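Local atomic coordinates of uroporphyrinogen III synthase (Thermus thermophilus, PDB entry 1WCW), a protein that probably acts as a uroporphyrinogen-III synthase, the lyase of tetrapyrrole biosynthesis that closes the linear tetrapyrrole hydroxymethylbilane into uroporphyrinogen III. Residues 188-193 with 219-224. Sequence-based numbering, arbitrary orientation.
Sequences AFVAAI and LAVGRV
Phe189 is gripped through both its backbone polar groups by the neighbouring parallel strand. Phe189 N donates to Leu219 O over 2.9 Å, with an angle of 165° at the hydrogen. Phe189 O accepts from Val221 N, also at 2.9 Å, the donor standing almost in line with the carbonyl (C=O...N 170°). One residue thus bonds to the two that flank Ala220, the alternation expected of parallel pairing. Each acceptor also receives a longer CA-H...O contact, Ala188 CA to Leu219 O at 3.5 Å and Ala220 CA to Phe189 O at 3.6 Å. Leu219 O additionally lies in the plane of the Phe189 ring, at the CD1 edge.

Past this ladder the strands end, and a water donates to Val221 O at 2.7 Å. Its approach to Val190 O is implausibly short, so a water bridge between the two carbonyls remains doubtful. Val221 O has a second donor in Thr225 OG1, while Val190 N turns to Gln194 OE1.

The Val190 and Val221 side chains lie alongside each other, pointing the same way, with Val190 CG1 against Val221 CG2 at 3.6 Å; being anti to its own carbonyl carbon, each methyl lies beside its backbone N. Farther on, Ala192 CB meets Val224 CG1 at 4.0 Å, Val224 lying in the first turn of the helix that follows the N-cap Gly222.

The contact lies at the carboxyl ends of adjacent strands in a five-stranded parallel sheet, joined by a beta-alpha-beta crossover. Ala188 has backbone hydrogen bonds with Ala12 and Ala14, and Ala220 with Tyr238 and Asp240, so strand 10-13 with its following loop and strand 238-240 take up the pair's outward backbone groups. Leu248 of helix 245-260 covers the face bearing Ala188, Leu219 and Val221, whereas the Phe189 ring packs on the other face against helices 192-201 and 223-231.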
loop_
_atom_site.group_PDB
_atom_site.type_symbol
_atom_site.label_atom_id
_atom_site.label_comp_id
_atom_site.label_asym_id
_atom_site.label_seq_id
_atom_site.Cartn_x
_atom_site.Cartn_y
_atom_site.Cartn_z
ATOM N N ALA A 188 -14.471 4.526 1.266
ATOM C CA ALA A 188 -13.339 4.775 0.378
ATOM C C ALA A 188 -12.060 4.145 0.910
ATOM O O ALA A 188 -11.686 4.367 2.056
ATOM C CB ALA A 188 -13.188 6.279 0.240
ATOM N N PHE A 189 -11.386 3.421 0.006
ATOM C CA PHE A 189 -10.072 2.805 0.265
ATOM C C PHE A 189 -9.073 3.491 -0.645
ATOM O O PHE A 189 -9.307 3.644 -1.840
ATOM C CB PHE A 189 -10.089 1.312 -0.085
ATOM C CG PHE A 189 -11.088 0.510 0.690
ATOM C CD1 PHE A 189 -12.350 0.307 0.248
ATOM C CD2 PHE A 189 -10.657 -0.135 1.835
ATOM C CE1 PHE A 189 -13.235 -0.557 0.949
ATOM C CE2 PHE A 189 -11.539 -1.004 2.529
ATOM C CZ PHE A 189 -12.784 -1.197 2.075
ATOM N N VAL A 190 -7.950 3.876 -0.066
ATOM C CA VAL A 190 -6.912 4.508 -0.877
ATOM C C VAL A 190 -5.668 3.683 -1.066
ATOM O O VAL A 190 -4.772 4.068 -1.806
ATOM C CB VAL A 190 -6.511 5.920 -0.402
ATOM C CG1 VAL A 190 -7.775 6.829 -0.485
ATOM C CG2 VAL A 190 -5.991 5.855 0.960
ATOM N N ALA A 191 -5.639 2.500 -0.496
ATOM C CA ALA A 191 -4.494 1.614 -0.709
ATOM C C ALA A 191 -4.980 0.189 -0.545
ATOM O O ALA A 191 -5.823 -0.103 0.314
ATOM C CB ALA A 191 -3.399 1.897 0.379
ATOM N N ALA A 192 -4.388 -0.745 -1.244
ATOM C CA ALA A 192 -4.742 -2.126 -1.135
ATOM C C ALA A 192 -4.569 -2.654 0.246
ATOM O O ALA A 192 -5.372 -3.487 0.686
ATOM C CB ALA A 192 -3.885 -2.959 -2.130
ATOM N N ILE A 193 -3.518 -2.208 0.962
ATOM C CA ILE A 193 -3.331 -2.745 2.297
ATOM C C ILE A 193 -4.534 -2.433 3.230
ATOM O O ILE A 193 -4.801 -3.184 4.167
ATOM C CB ILE A 193 -1.987 -2.222 2.890
ATOM C CG1 ILE A 193 -1.514 -3.161 3.998
ATOM C CG2 ILE A 193 -2.151 -0.787 3.365
ATOM C CD1 ILE A 193 -0.040 -2.800 4.488
ATOM N N LEU A 219 -15.493 2.201 -2.718
ATOM C CA LEU A 219 -14.834 3.108 -3.634
ATOM C C LEU A 219 -13.357 2.851 -3.522
ATOM O O LEU A 219 -12.842 2.676 -2.412
ATOM C CB LEU A 219 -15.096 4.602 -3.290
ATOM C CG LEU A 219 -16.562 4.892 -2.927
ATOM C CD1 LEU A 219 -16.704 6.338 -2.500
ATOM C CD2 LEU A 219 -17.485 4.598 -4.053
ATOM N N ALA A 220 -12.658 2.834 -4.674
ATOM C CA ALA A 220 -11.206 2.537 -4.644
ATOM C C ALA A 220 -10.390 3.608 -5.338
ATOM O O ALA A 220 -10.796 3.966 -6.463
ATOM C CB ALA A 220 -10.915 1.167 -5.329
ATOM N N VAL A 221 -9.338 4.049 -4.715
ATOM C CA VAL A 221 -8.387 4.957 -5.391
ATOM C C VAL A 221 -7.264 4.037 -5.838
ATOM O O VAL A 221 -6.503 3.514 -4.994
ATOM C CB VAL A 221 -7.801 5.982 -4.425
ATOM C CG1 VAL A 221 -6.728 6.859 -5.165
ATOM C CG2 VAL A 221 -8.888 6.872 -3.912
ATOM N N GLY A 222 -7.208 3.792 -7.152
ATOM C CA GLY A 222 -6.133 2.992 -7.746
ATOM C C GLY A 222 -6.610 1.615 -8.197
ATOM O O GLY A 222 -7.467 0.948 -7.513
ATOM N N ARG A 223 -6.107 1.140 -9.340
ATOM C CA ARG A 223 -6.429 -0.173 -9.823
ATOM C C ARG A 223 -5.948 -1.293 -8.872
ATOM O O ARG A 223 -6.603 -2.358 -8.782
ATOM C CB ARG A 223 -5.790 -0.363 -11.252
ATOM C CG ARG A 223 -6.587 -1.190 -12.214
ATOM C CD ARG A 223 -7.905 -0.493 -12.512
ATOM N NE ARG A 223 -9.023 -1.380 -12.193
ATOM C CZ ARG A 223 -10.284 -1.110 -12.465
ATOM N NH1 ARG A 223 -11.233 -1.962 -12.145
ATOM N NH2 ARG A 223 -10.590 0.022 -13.096
ATOM N N VAL A 224 -4.835 -1.077 -8.224
ATOM C CA VAL A 224 -4.334 -2.101 -7.318
ATOM C C VAL A 224 -5.257 -2.238 -6.087
ATOM O O VAL A 224 -5.568 -3.330 -5.624
ATOM C CB VAL A 224 -2.870 -1.794 -6.852
ATOM C CG1 VAL A 224 -2.438 -2.843 -5.875
ATOM C CG2 VAL A 224 -1.899 -1.842 -8.103
HETATM O O HOH W 1 -4.038 4.151 -4.112
#